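Local coordinates for protein ribonuclease T2 (PDB 3T0O) that cleaves single-stranded RNA, preferentially between purine and uridine, and so degrades microbial RNA into fragments sensed in innate immunity, at residues Asp64-Pro67 and Glu68-Ala71; Gln140-Asp143 and Phe144-Leu148. All coordinates share one frame; numbering follows the deposited sequence. Where two conformers were deposited one is given.

Contact 1. Residues Asp64-Pro67 and Glu68-Ala71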
ATOM      1  N   ASP A  64      -5.968 -19.120  -5.547  1.00 25.11           N
ATOM      2  CA  ASP A  64      -7.225 -18.577  -6.009  1.00 27.87           C
ATOM      3  C   ASP A  64      -7.200 -17.096  -6.090  1.00 25.54           C
ATOM      4  O   ASP A  64      -8.041 -16.500  -6.750  1.00 26.81           O
ATOM      5  CB  ASP A  64      -8.407 -19.031  -5.132  1.00 30.15           C
ATOM      6  CG  ASP A  64      -8.660 -20.524  -5.243  1.00 36.24           C
ATOM      7  OD1 ASP A  64      -7.959 -21.182  -6.041  1.00 42.59           O
ATOM      8  OD2 ASP A  64      -9.556 -21.059  -4.543  1.00 44.57           O
ATOM      9  N   LEU A  65      -6.262 -16.472  -5.371  1.00 22.37           N
ATOM     10  CA  LEU A  65      -6.245 -15.036  -5.303  1.00 20.69           C
ATOM     11  C   LEU A  65      -5.281 -14.432  -6.307  1.00 18.89           C
ATOM     12  O   LEU A  65      -5.240 -13.224  -6.439  1.00 18.13           O
ATOM     13  CB  LEU A  65      -5.769 -14.611  -3.904  1.00 18.27           C
ATOM     14  CG  LEU A  65      -6.612 -15.081  -2.716  1.00 20.30           C
ATOM     15  CD1 LEU A  65      -5.909 -14.591  -1.465  1.00 21.58           C
ATOM     16  CD2 LEU A  65      -8.026 -14.469  -2.745  1.00 24.77           C
ATOM     17  N   LEU A  66      -4.571 -15.279  -7.057  1.00 19.51           N
ATOM     18  CA  LEU A  66      -3.443 -14.776  -7.854  1.00 19.29           C
ATOM     19  C   LEU A  66      -3.845 -13.750  -8.927  1.00 18.15           C
ATOM     20  O   LEU A  66      -3.186 -12.764  -9.096  1.00 17.12           O
ATOM     21  CB  LEU A  66      -2.529 -15.891  -8.368  1.00 21.08           C
ATOM     22  CG  LEU A  66      -1.852 -16.610  -7.182  1.00 22.81           C
ATOM     23  CD1 LEU A  66      -1.070 -17.801  -7.721  1.00 26.57           C
ATOM     24  CD2 LEU A  66      -1.037 -15.672  -6.272  1.00 23.75           C
ATOM     25  N   PRO A  67      -4.984 -13.915  -9.604  1.00 18.21           N
ATOM     26  CA  PRO A  67      -5.262 -12.879 -10.537  1.00 18.72           C
ATOM     27  C   PRO A  67      -5.445 -11.521  -9.893  1.00 17.86           C
ATOM     28  O   PRO A  67      -4.966 -10.552 -10.437  1.00 17.33           O
ATOM     29  CB  PRO A  67      -6.553 -13.369 -11.225  1.00 21.34           C
ATOM     30  CG  PRO A  67      -6.396 -14.873 -11.161  1.00 22.91           C
ATOM     31  CD  PRO A  67      -5.796 -15.123  -9.826  1.00 20.43           C
ATOM     32  N   GLU A  68      -6.140 -11.443  -8.772  1.00 16.99           N
ATOM     33  CA  GLU A  68      -6.283 -10.197  -8.056  1.00 17.23           C
ATOM     34  C   GLU A  68      -4.959  -9.715  -7.493  1.00 14.66           C
ATOM     35  O   GLU A  68      -4.673  -8.497  -7.494  1.00 15.30           O
ATOM     36  CB  GLU A  68      -7.256 -10.317  -6.922  1.00 19.07           C
ATOM     37  CG  GLU A  68      -8.710 -10.269  -7.375  1.00 25.56           C
ATOM     38  CD  GLU A  68      -9.611 -10.264  -6.154  1.00 35.70           C
ATOM     39  OE1 GLU A  68     -10.211 -11.325  -5.892  1.00 43.12           O
ATOM     40  OE2 GLU A  68      -9.649  -9.224  -5.444  1.00 37.00           O
ATOM     41  N   MET A  69      -4.156 -10.633  -6.970  1.00 13.13           N
ATOM     42  CA  MET A  69      -2.826 -10.223  -6.460  0.70 11.83           C
ATOM     43  C   MET A  69      -1.956  -9.653  -7.576  1.00 13.24           C
ATOM     44  O   MET A  69      -1.218  -8.684  -7.342  1.00 12.99           O
ATOM     45  CB  MET A  69      -2.039 -11.357  -5.786  0.70 12.79           C
ATOM     46  CG  MET A  69      -2.772 -12.083  -4.754  0.70 12.95           C
ATOM     47  SD  MET A  69      -2.526 -11.204  -3.219  0.70 13.77           S
ATOM     48  CE  MET A  69      -0.782 -11.382  -2.986  0.70 11.71           C
ATOM     49  N   ARG A  70      -1.976 -10.252  -8.791  1.00 12.78           N
ATOM     50  CA  ARG A  70      -1.202  -9.645  -9.864  1.00 13.72           C
ATOM     51  C   ARG A  70      -1.686  -8.267 -10.227  1.00 13.88           C
ATOM     52  O   ARG A  70      -0.864  -7.394 -10.579  1.00 14.82           O
ATOM     53  CB  ARG A  70      -1.182 -10.552 -11.119  1.00 16.08           C
ATOM     54  CG  ARG A  70      -0.425 -11.874 -10.810  1.00 16.93           C
ATOM     55  CD  ARG A  70      -0.344 -12.799 -12.056  1.00 22.12           C
ATOM     56  NE  ARG A  70      -1.645 -13.096 -12.605  1.00 30.19           N
ATOM     57  CZ  ARG A  70      -2.231 -14.289 -12.547  1.00 36.11           C
ATOM     58  NH1 ARG A  70      -1.641 -15.309 -11.927  1.00 39.60           N
ATOM     59  NH2 ARG A  70      -3.430 -14.435 -13.090  1.00 37.65           N
ATOM     60  N   ALA A  71      -3.024  -8.072 -10.221  1.00 13.58           N
ATOM     61  CA  ALA A  71      -3.573  -6.773 -10.652  1.00 14.38           C
ATOM     62  C   ALA A  71      -3.408  -5.693  -9.588  1.00 12.98           C
ATOM     63  O   ALA A  71      -3.081  -4.562  -9.911  1.00 13.64           O
ATOM     64  CB  ALA A  71      -5.033  -6.899 -10.927  1.00 17.59           C
TER
HETATM   65  O   HOH W   1      -8.270 -13.556  -7.944  1.00 17.31           O
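D64 and E68 are joined through a water: D64 O takes a hydrogen from it, and the water in turn accepts the N-H of E68, whose carboxylate forms a salt bridge with R119. This relay bridges the passage from the 3-10 segment 64-65 into helix 66-72. L65 O accepts M69 N at 2.9 Å, the donor in the carbonyl plane, and L65 CB lies 4.0 Å from M69 CG. M69 has two conformers; in the one described here it packs against F111 and L115 of helix 107-121 and W87 of helix 84-98, its side chain about 7 Å from that of E90, an active-site residue by similarity. Helix 66-72 is thus a short surface helix of the RNase T2 fold, laid against two longer ones.

L66 O receives R70 N at 2.8 Å, and the same oxygen stands 3.8 Å above the plane of the R70 guanidinium, over its centre. A bend at chi3 (-56°) folds the arginine back over the preceding turn, bringing R70 NH1 to 3.7 Å from L66 CB. P67 shares that guanidinium: R70 NH2 approaches P67 CG at 3.6 Å, the proline ring and the arginine chain crossing obliquely. P67 O accepts A71 N at 3.2 Å, a longer bond whose donor is tilted 27° from the carbonyl plane.

Contact 2. Residues Gln140-Asp143 and Phe144-Leu148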
ATOM      1  N   GLN A 140      -1.006  20.431  -3.562  1.00 15.37           N
ATOM      2  CA  GLN A 140      -0.462  20.579  -2.208  1.00 15.51           C
ATOM      3  C   GLN A 140      -0.677  19.308  -1.428  1.00 14.10           C
ATOM      4  O   GLN A 140      -1.614  18.581  -1.663  1.00 14.27           O
ATOM      5  CB  GLN A 140      -1.182  21.687  -1.474  1.00 15.01           C
ATOM      6  CG  GLN A 140      -1.042  23.043  -2.160  1.00 19.42           C
ATOM      7  CD  GLN A 140       0.359  23.554  -1.999  1.00 24.94           C
ATOM      8  OE1 GLN A 140       0.878  23.668  -0.871  1.00 26.31           O
ATOM      9  NE2 GLN A 140       0.972  23.893  -3.112  1.00 28.22           N
ATOM     10  N   VAL A 141       0.240  18.976  -0.519  1.00 12.91           N
ATOM     11  CA  VAL A 141       0.023  17.820   0.309  1.00 12.38           C
ATOM     12  C   VAL A 141      -1.319  17.910   1.019  1.00 13.66           C
ATOM     13  O   VAL A 141      -1.949  16.863   1.133  1.00 13.36           O
ATOM     14  CB  VAL A 141       1.157  17.612   1.301  1.00 13.40           C
ATOM     15  CG1 VAL A 141       0.784  16.512   2.312  1.00 15.13           C
ATOM     16  CG2 VAL A 141       2.425  17.257   0.462  1.00 12.83           C
ATOM     17  N   ALA A 142      -1.750  19.114   1.416  1.00 14.36           N
ATOM     18  CA  ALA A 142      -3.067  19.245   2.098  1.00 15.74           C
ATOM     19  C   ALA A 142      -4.209  18.839   1.200  1.00 17.83           C
ATOM     20  O   ALA A 142      -5.257  18.409   1.694  1.00 18.46           O
ATOM     21  CB  ALA A 142      -3.264  20.696   2.564  1.00 18.28           C
ATOM     22  N   ASP A 143      -4.006  18.900  -0.110  1.00 15.81           N
ATOM     23  CA  ASP A 143      -5.108  18.447  -0.991  1.00 17.37           C
ATOM     24  C   ASP A 143      -5.405  16.987  -0.738  1.00 15.91           C
ATOM     25  O   ASP A 143      -6.597  16.584  -0.613  1.00 18.75           O
ATOM     26  CB  ASP A 143      -4.735  18.624  -2.467  1.00 17.04           C
ATOM     27  CG  ASP A 143      -4.565  20.068  -2.845  1.00 19.04           C
ATOM     28  OD1 ASP A 143      -5.197  20.986  -2.208  1.00 23.44           O
ATOM     29  OD2 ASP A 143      -3.803  20.310  -3.812  1.00 18.44           O
ATOM     30  N   PHE A 144      -4.357  16.180  -0.633  1.00 15.00           N
ATOM     31  CA  PHE A 144      -4.520  14.790  -0.374  1.00 13.54           C
ATOM     32  C   PHE A 144      -4.963  14.579   1.067  1.00 14.76           C
ATOM     33  O   PHE A 144      -5.883  13.877   1.326  1.00 14.81           O
ATOM     34  CB  PHE A 144      -3.204  14.081  -0.552  1.00 12.77           C
ATOM     35  CG  PHE A 144      -2.831  13.914  -1.954  1.00 11.25           C
ATOM     36  CD1 PHE A 144      -3.117  12.724  -2.624  1.00 11.54           C
ATOM     37  CD2 PHE A 144      -2.084  14.927  -2.612  1.00 12.79           C
ATOM     38  CE1 PHE A 144      -2.728  12.600  -3.921  1.00 12.09           C
ATOM     39  CE2 PHE A 144      -1.677  14.777  -3.921  1.00 13.57           C
ATOM     40  CZ  PHE A 144      -2.027  13.591  -4.581  1.00 11.06           C
ATOM     41  N   LYS A 145      -4.259  15.201   2.017  1.00 14.68           N
ATOM     42  CA  LYS A 145      -4.562  14.883   3.399  1.00 16.83           C
ATOM     43  C   LYS A 145      -5.964  15.273   3.783  1.00 16.95           C
ATOM     44  O   LYS A 145      -6.711  14.475   4.408  1.00 18.96           O
ATOM     45  CB  LYS A 145      -3.507  15.521   4.308  1.00 19.92           C
ATOM     46  CG  LYS A 145      -3.403  14.740   5.572  1.00 25.68           C
ATOM     47  CD  LYS A 145      -2.254  15.237   6.427  1.00 33.73           C
ATOM     48  CE  LYS A 145      -0.939  14.653   5.924  1.00 37.91           C
ATOM     49  NZ  LYS A 145       0.232  15.091   6.756  1.00 40.13           N
ATOM     50  N   ASP A 146      -6.383  16.449   3.394  1.00 17.18           N
ATOM     51  CA  ASP A 146      -7.665  16.938   3.871  1.00 19.76           C
ATOM     52  C   ASP A 146      -8.777  16.208   3.165  1.00 18.41           C
ATOM     53  O   ASP A 146      -9.779  15.853   3.794  1.00 21.13           O
ATOM     54  CB  ASP A 146      -7.774  18.439   3.697  1.00 23.05           C
ATOM     55  CG  ASP A 146      -6.822  19.183   4.587  1.00 27.23           C
ATOM     56  OD1 ASP A 146      -6.309  18.605   5.582  1.00 33.52           O
ATOM     57  OD2 ASP A 146      -6.570  20.351   4.293  1.00 33.98           O
ATOM     58  N   ALA A 147      -8.613  15.942   1.899  1.00 17.09           N
ATOM     59  CA  ALA A 147      -9.680  15.259   1.168  1.00 19.41           C
ATOM     60  C   ALA A 147      -9.791  13.785   1.608  1.00 18.30           C
ATOM     61  O   ALA A 147     -10.921  13.313   1.785  1.00 17.91           O
ATOM     62  CB  ALA A 147      -9.475  15.436  -0.300  1.00 21.74           C
ATOM     63  N   LEU A 148      -8.673  13.079   1.787  1.00 15.99           N
ATOM     64  CA  LEU A 148      -8.755  11.740   2.326  1.00 16.28           C
ATOM     65  C   LEU A 148      -9.280  11.692   3.747  1.00 15.07           C
ATOM     66  O   LEU A 148     -10.047  10.800   4.119  1.00 17.14           O
ATOM     67  CB  LEU A 148      -7.428  11.018   2.186  1.00 16.93           C
ATOM     68  CG  LEU A 148      -7.098  10.987   0.707  1.00 17.56           C
ATOM     69  CD1 LEU A 148      -5.757  10.289   0.667  1.00 23.21           C
ATOM     70  CD2 LEU A 148      -8.101  10.237  -0.235  1.00 20.28           C
TER
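V141 O lies at the centre of the first shell, facing F144 and K145 together. K145 N makes the nearly straight bond to it at 3.0 Å, whereas the bond from F144 N, of similar length, is strongly bent and weak. F144 CB also comes to 3.5 Å from V141 O, and the edge of the F144 ring, through CD2, approaches Q140 O. Next along, D146 lies against A142: D146 N bonds to A142 O at 2.8 Å, D146 CB sits 3.2 Å from the same oxygen, and OD2 reaches the A142 methyl. D143 O receives A147 N at 3.3 Å from well above the carbonyl plane (44°), a longer and less well directed bond than that to A142 O, while the A147 methyl carbon CB comes up to 3.1 Å from D143 O.

The second shell fixes the start of this turn. With CG set beside the backbone N of D143 (chi1 -65°), the carboxylate swings back to Q140, where D143 OD2 accepts Q140 N at 2.8 Å. The donor arrives from above the carboxylate plane, 56° out of it. This resembles the side-chain-to-backbone half of a capping box, but no bond from the Q140 side chain to D143 N accompanies it; instead a backbone bond from D143 N to Q140 O, 2.9 Å, closes the same turn. The helix dipole would probably stabilise a carboxylate placed here.

Around this turn, strand 139-140 runs into helix 141-152 and pairs antiparallel with strand 221-222. The F144 ring stacks edge-to-face with Y224 and also touches L127 of helix 123-129, V222 of strand 221-222 and I172 of strand 171-180.

In the fold
Contacts 1 and 2 are both local contacts near the N-terminal part of a helix, but on different helices and on opposite sides of the chain's centre, about 30 Å apart, centre to centre. Residues 64-71 form a surface contact, with M69 the one buried member among those that touch; residues 140-148 are partly buried, V141 and F144 being buried. Their chemistry differs: contact 1 folds an arginine over a proline and uses a water at its 3-10 entry, whereas contact 2 has an acidic side chain bonded to a backbone N-H at the strand-to-helix junction. Contact 1 lies nearer the probable active-site residues and packs chiefly on helices; contact 2, away from the annotated sites, packs on strands as well as a helix.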